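Local coordinates for conserved hypothetical protein (Bacteroides thetaiotaomicron, PDB 2F06) that is of unknown function but binds histidine and, as an ACT-domain protein related to acetohydroxyacid synthase small subunits, probably acts as an amino-acid-sensing regulator, at residues 70-82 against 124-136. Numbering follows the deposited sequence. Where two conformers were deposited one is given.
With HIS (histidine), chain C.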
loop_
_atom_site.group_PDB
_atom_site.type_symbol
_atom_site.label_atom_id
_atom_site.label_comp_id
_atom_site.label_asym_id
_atom_site.label_seq_id
_atom_site.Cartn_x
_atom_site.Cartn_y
_atom_site.Cartn_z
ATOM N N ASN A 70 10.869 -6.155 10.863
ATOM C CA ASN A 70 11.970 -5.243 10.562
ATOM C C ASN A 70 11.800 -4.111 11.535
ATOM O O ASN A 70 10.681 -3.883 11.983
ATOM C CB ASN A 70 11.804 -4.703 9.148
ATOM C CG ASN A 70 12.069 -5.741 8.093
ATOM O OD1 ASN A 70 12.858 -6.665 8.259
ATOM N ND2 ASN A 70 11.453 -5.539 6.934
ATOM N N ILE A 71 12.883 -3.410 11.875
ATOM C CA ILE A 71 12.802 -2.205 12.723
ATOM C C ILE A 71 13.064 -0.997 11.838
ATOM O O ILE A 71 13.868 -1.081 10.919
ATOM C CB ILE A 71 13.767 -2.301 13.941
ATOM C CG1 ILE A 71 13.222 -3.324 14.934
ATOM C CG2 ILE A 71 13.944 -0.966 14.625
ATOM C CD1 ILE A 71 14.241 -4.298 15.292
ATOM N N THR A 72 12.285 0.064 12.037
ATOM C CA THR A 72 12.438 1.350 11.318
ATOM C C THR A 72 12.583 2.440 12.365
ATOM O O THR A 72 11.983 2.324 13.428
ATOM C CB THR A 72 11.159 1.641 10.473
ATOM O OG1 THR A 72 10.939 0.541 9.608
ATOM C CG2 THR A 72 11.247 2.984 9.602
ATOM N N ASP A 73 13.354 3.489 12.051
ATOM C CA ASP A 73 13.511 4.667 12.921
ATOM C C ASP A 73 12.302 5.521 12.603
ATOM O O ASP A 73 11.970 5.707 11.445
ATOM C CB ASP A 73 14.760 5.504 12.600
ATOM C CG ASP A 73 16.074 4.732 12.696
ATOM O OD1 ASP A 73 16.174 3.804 13.534
ATOM O OD2 ASP A 73 17.023 5.066 11.880
ATOM N N VAL A 74 11.645 6.004 13.639
ATOM C CA VAL A 74 10.608 7.026 13.587
ATOM C C VAL A 74 10.852 7.977 14.800
ATOM O O VAL A 74 11.704 7.709 15.692
ATOM C CB VAL A 74 9.194 6.370 13.772
ATOM C CG1 VAL A 74 8.903 5.411 12.578
ATOM C CG2 VAL A 74 9.114 5.613 15.133
ATOM N N VAL A 75 10.114 9.085 14.811
ATOM C CA VAL A 75 10.216 10.102 15.908
ATOM C C VAL A 75 8.779 10.411 16.347
ATOM O O VAL A 75 7.841 10.451 15.517
ATOM C CB VAL A 75 11.096 11.344 15.449
ATOM C CG1 VAL A 75 10.496 12.075 14.249
ATOM C CG2 VAL A 75 11.336 12.370 16.572
ATOM N N GLY A 76 8.583 10.508 17.660
ATOM C CA GLY A 76 7.304 10.850 18.259
ATOM C C GLY A 76 7.286 12.314 18.648
ATOM O O GLY A 76 8.285 12.831 19.097
ATOM N N ILE A 77 6.165 13.006 18.420
ATOM C CA ILE A 77 5.988 14.375 18.866
ATOM C C ILE A 77 4.626 14.496 19.546
ATOM O O ILE A 77 3.731 13.647 19.356
ATOM C CB ILE A 77 6.057 15.452 17.733
ATOM C CG1 ILE A 77 4.962 15.268 16.732
ATOM C CG2 ILE A 77 7.375 15.455 16.970
ATOM C CD1 ILE A 77 4.449 16.583 16.274
ATOM N N SER A 78 4.495 15.546 20.335
ATOM C CA SER A 78 3.262 15.863 20.984
ATOM C C SER A 78 2.913 17.290 20.591
ATOM O O SER A 78 3.802 18.161 20.506
ATOM C CB SER A 78 3.477 15.787 22.508
ATOM O OG SER A 78 2.299 16.144 23.194
ATOM N N CYS A 79 1.648 17.545 20.306
ATOM C CA CYS A 79 1.229 18.935 20.105
ATOM C C CYS A 79 -0.125 19.170 20.745
ATOM O O CYS A 79 -0.735 18.248 21.224
ATOM C CB CYS A 79 1.184 19.287 18.616
ATOM S SG CYS A 79 0.112 18.215 17.676
ATOM N N PRO A 80 -0.560 20.419 20.829
ATOM C CA PRO A 80 -1.938 20.601 21.341
ATOM C C PRO A 80 -3.053 19.904 20.530
ATOM O O PRO A 80 -2.955 19.736 19.298
ATOM C CB PRO A 80 -2.077 22.138 21.414
ATOM C CG PRO A 80 -0.657 22.590 21.689
ATOM C CD PRO A 80 0.157 21.715 20.744
ATOM N N ASN A 81 -4.082 19.459 21.260
ATOM C CA ASN A 81 -5.226 18.830 20.629
ATOM C C ASN A 81 -6.226 19.901 20.269
ATOM O O ASN A 81 -7.343 19.922 20.793
ATOM C CB ASN A 81 -5.877 17.735 21.509
ATOM C CG ASN A 81 -7.001 16.989 20.774
ATOM O OD1 ASN A 81 -6.982 16.908 19.556
ATOM N ND2 ASN A 81 -7.988 16.469 21.515
ATOM N N VAL A 82 -5.816 20.762 19.350
ATOM C CA VAL A 82 -6.675 21.837 18.836
ATOM C C VAL A 82 -6.494 21.907 17.315
ATOM O O VAL A 82 -5.489 21.411 16.819
ATOM C CB VAL A 82 -6.504 23.230 19.585
ATOM C CG1 VAL A 82 -6.617 23.077 21.112
ATOM C CG2 VAL A 82 -5.212 24.013 19.187
ATOM N N CYS A 124 14.816 16.481 10.233
ATOM C CA CYS A 124 13.520 16.576 10.845
ATOM C C CYS A 124 13.693 16.960 12.310
ATOM O O CYS A 124 13.033 17.881 12.806
ATOM C CB CYS A 124 12.764 15.226 10.686
ATOM S SG CYS A 124 11.105 15.248 11.468
ATOM N N ILE A 125 14.586 16.259 13.018
ATOM C CA ILE A 125 14.750 16.500 14.443
ATOM C C ILE A 125 15.310 17.904 14.690
ATOM O O ILE A 125 14.899 18.572 15.635
ATOM C CB ILE A 125 15.624 15.449 15.109
ATOM C CG1 ILE A 125 14.864 14.139 15.228
ATOM C CG2 ILE A 125 16.056 15.877 16.513
ATOM C CD1 ILE A 125 15.748 13.002 15.712
ATOM N N GLU A 126 16.190 18.345 13.810
ATOM C CA GLU A 126 16.790 19.675 13.886
ATOM C C GLU A 126 15.713 20.757 13.873
ATOM O O GLU A 126 15.657 21.581 14.772
ATOM C CB GLU A 126 17.722 19.845 12.689
ATOM C CG GLU A 126 18.677 20.982 12.784
ATOM C CD GLU A 126 19.767 20.865 11.744
ATOM O OE1 GLU A 126 20.230 19.712 11.500
ATOM O OE2 GLU A 126 20.144 21.909 11.171
ATOM N N VAL A 127 14.847 20.721 12.850
ATOM C CA VAL A 127 13.753 21.706 12.643
ATOM C C VAL A 127 12.817 21.743 13.863
ATOM O O VAL A 127 12.519 22.804 14.406
ATOM C CB VAL A 127 12.948 21.427 11.281
ATOM C CG1 VAL A 127 11.690 22.293 11.132
ATOM C CG2 VAL A 127 13.862 21.621 10.069
ATOM N N LEU A 128 12.414 20.569 14.319
ATOM C CA LEU A 128 11.430 20.454 15.388
ATOM C C LEU A 128 11.981 21.065 16.663
ATOM O O LEU A 128 11.259 21.793 17.333
ATOM C CB LEU A 128 11.047 18.979 15.619
ATOM C CG LEU A 128 10.439 18.218 14.437
ATOM C CD1 LEU A 128 10.187 16.800 14.818
ATOM C CD2 LEU A 128 9.158 18.837 13.841
ATOM N N LYS A 129 13.244 20.757 16.995
ATOM C CA LYS A 129 13.903 21.302 18.204
ATOM C C LYS A 129 13.998 22.853 18.088
ATOM O O LYS A 129 13.634 23.593 19.022
ATOM C CB LYS A 129 15.321 20.708 18.420
ATOM C CG LYS A 129 15.425 19.202 18.843
ATOM C CD LYS A 129 16.900 18.780 19.200
ATOM C CE LYS A 129 17.150 18.741 20.713
ATOM N NZ LYS A 129 18.566 19.056 21.197
ATOM N N GLU A 130 14.472 23.304 16.921
ATOM C CA GLU A 130 14.553 24.719 16.543
ATOM C C GLU A 130 13.212 25.428 16.715
ATOM O O GLU A 130 13.147 26.498 17.297
ATOM C CB GLU A 130 15.022 24.850 15.083
ATOM C CG GLU A 130 15.835 26.105 14.750
ATOM C CD GLU A 130 14.975 27.319 14.348
ATOM O OE1 GLU A 130 13.867 27.138 13.775
ATOM O OE2 GLU A 130 15.428 28.455 14.595
ATOM N N LYS A 131 12.134 24.821 16.219
ATOM C CA LYS A 131 10.819 25.429 16.337
ATOM C C LYS A 131 10.106 25.094 17.674
ATOM O O LYS A 131 8.876 25.299 17.791
ATOM C CB LYS A 131 9.960 25.017 15.139
ATOM C CG LYS A 131 10.485 25.449 13.803
ATOM C CD LYS A 131 10.613 26.983 13.764
ATOM C CE LYS A 131 10.512 27.511 12.367
ATOM N NZ LYS A 131 10.483 28.979 12.467
ATOM N N LYS A 132 10.872 24.577 18.661
ATOM C CA LYS A 132 10.320 24.344 19.986
ATOM C C LYS A 132 9.075 23.430 19.980
ATOM O O LYS A 132 8.153 23.613 20.785
ATOM C CB LYS A 132 10.043 25.687 20.727
ATOM C CG LYS A 132 11.269 26.635 20.972
ATOM C CD LYS A 132 11.954 26.437 22.359
ATOM C CE LYS A 132 10.902 26.017 23.473
ATOM N NZ LYS A 132 11.229 26.679 24.839
ATOM N N VAL A 133 9.046 22.469 19.054
ATOM C CA VAL A 133 8.035 21.387 19.041
ATOM C C VAL A 133 8.307 20.358 20.176
ATOM O O VAL A 133 9.446 20.005 20.376
ATOM C CB VAL A 133 7.990 20.675 17.636
ATOM C CG1 VAL A 133 7.070 19.477 17.644
ATOM C CG2 VAL A 133 7.571 21.642 16.535
ATOM N N ASP A 134 7.298 19.906 20.949
ATOM C CA ASP A 134 7.526 18.872 21.949
ATOM C C ASP A 134 7.894 17.575 21.225
ATOM O O ASP A 134 7.070 16.989 20.577
ATOM C CB ASP A 134 6.268 18.641 22.796
ATOM C CG ASP A 134 5.831 19.873 23.559
ATOM O OD1 ASP A 134 6.678 20.741 23.886
ATOM O OD2 ASP A 134 4.621 19.953 23.848
ATOM N N LEU A 135 9.150 17.157 21.302
ATOM C CA LEU A 135 9.520 15.871 20.746
ATOM C C LEU A 135 9.310 14.925 21.888
ATOM O O LEU A 135 9.419 15.330 23.073
ATOM C CB LEU A 135 10.981 15.853 20.287
ATOM C CG LEU A 135 11.240 16.418 18.883
ATOM C CD1 LEU A 135 12.609 17.122 18.739
ATOM C CD2 LEU A 135 11.106 15.267 17.921
ATOM N N LEU A 136 9.055 13.668 21.567
ATOM C CA LEU A 136 9.040 12.606 22.621
ATOM C C LEU A 136 10.372 11.832 22.624
ATOM O O LEU A 136 10.900 11.476 21.553
ATOM C CB LEU A 136 7.871 11.683 22.403
ATOM C CG LEU A 136 6.446 12.277 22.420
ATOM C CD1 LEU A 136 5.429 11.168 22.078
ATOM C CD2 LEU A 136 6.030 12.888 23.751
HETATM N N HIS C . -6.256 17.727 17.129
HETATM C CA HIS C . -5.021 18.380 16.566
HETATM C C HIS C . -5.095 18.958 15.182
HETATM O O HIS C . -6.142 19.172 14.578
HETATM C CB HIS C . -3.775 17.481 16.653
HETATM C CG HIS C . -3.890 16.123 15.981
HETATM N ND1 HIS C . -4.630 15.075 16.513
HETATM C CD2 HIS C . -3.233 15.605 14.911
HETATM C CE1 HIS C . -4.473 13.996 15.756
HETATM N NE2 HIS C . -3.621 14.292 14.782
HETATM O OXT HIS C . -4.031 19.214 14.600
HETATM O O HOH W 1 4.422 20.765 20.238
HETATM O O HOH W 2 2.054 19.209 23.870
#
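With CG1 of Ile77 set between the backbone N and the carbonyl carbon (chi1 63°), its CG2, anti to the carbonyl carbon, meets Leu128 CD1 of helix 124-130 at 3.8 Å, the two side chains crossing at about a right angle. In Val75 it is CG2 that lies anti to the backbone N, which presses this methyl against Leu135 CD2. At 3.2 Å from Val75 CG2 to Leu135 CD2 the pair is tighter than normal van der Waals contact. The same Leu135 methyl reaches Ile77 CG2, while Val133 CG1 packs on both CG2 and CD1 of Ile77. Cys124 SG and Ile125 CG1 border Val75 from the helix, and Leu93 of helix 85-95 continues this apolar layer beyond Cys124 and Leu128. A Schellman motif with Lys132 at positive phi ends the helix and turns the chain back, so that the short, weakly bonded strand 134-136 runs antiparallel beside strand 70-80, with Ile77 and Leu135 as a non-hydrogen-bonded pair. This is the helix-on-sheet core of an ACT domain, and beyond it the strand leads to Asn81, whose OD1 accepts a bond from the amino N of the bound histidine. Leu136 N donates to Gly76 O at 2.7 Å, from above the carbonyl plane (43° out of it), and Ser78 N donates to Asp134 O at 3.0 Å. A water bridges Ser78 O and Asp134 N. On the sheet face away from the helix, Leu136 lays CB and CG over the Gly76 carbonyl and brings CD2 to 4.1 Å from Ser78 CB. With only a CB left by an alanine at Leu136, the contact of CD2 with Ser78 CB and the lid of CG and CD1 over the Gly76 carbonyl would probably be lost, opening a gap there. Asn113 of strand 111-118 touches Leu136 on that same face.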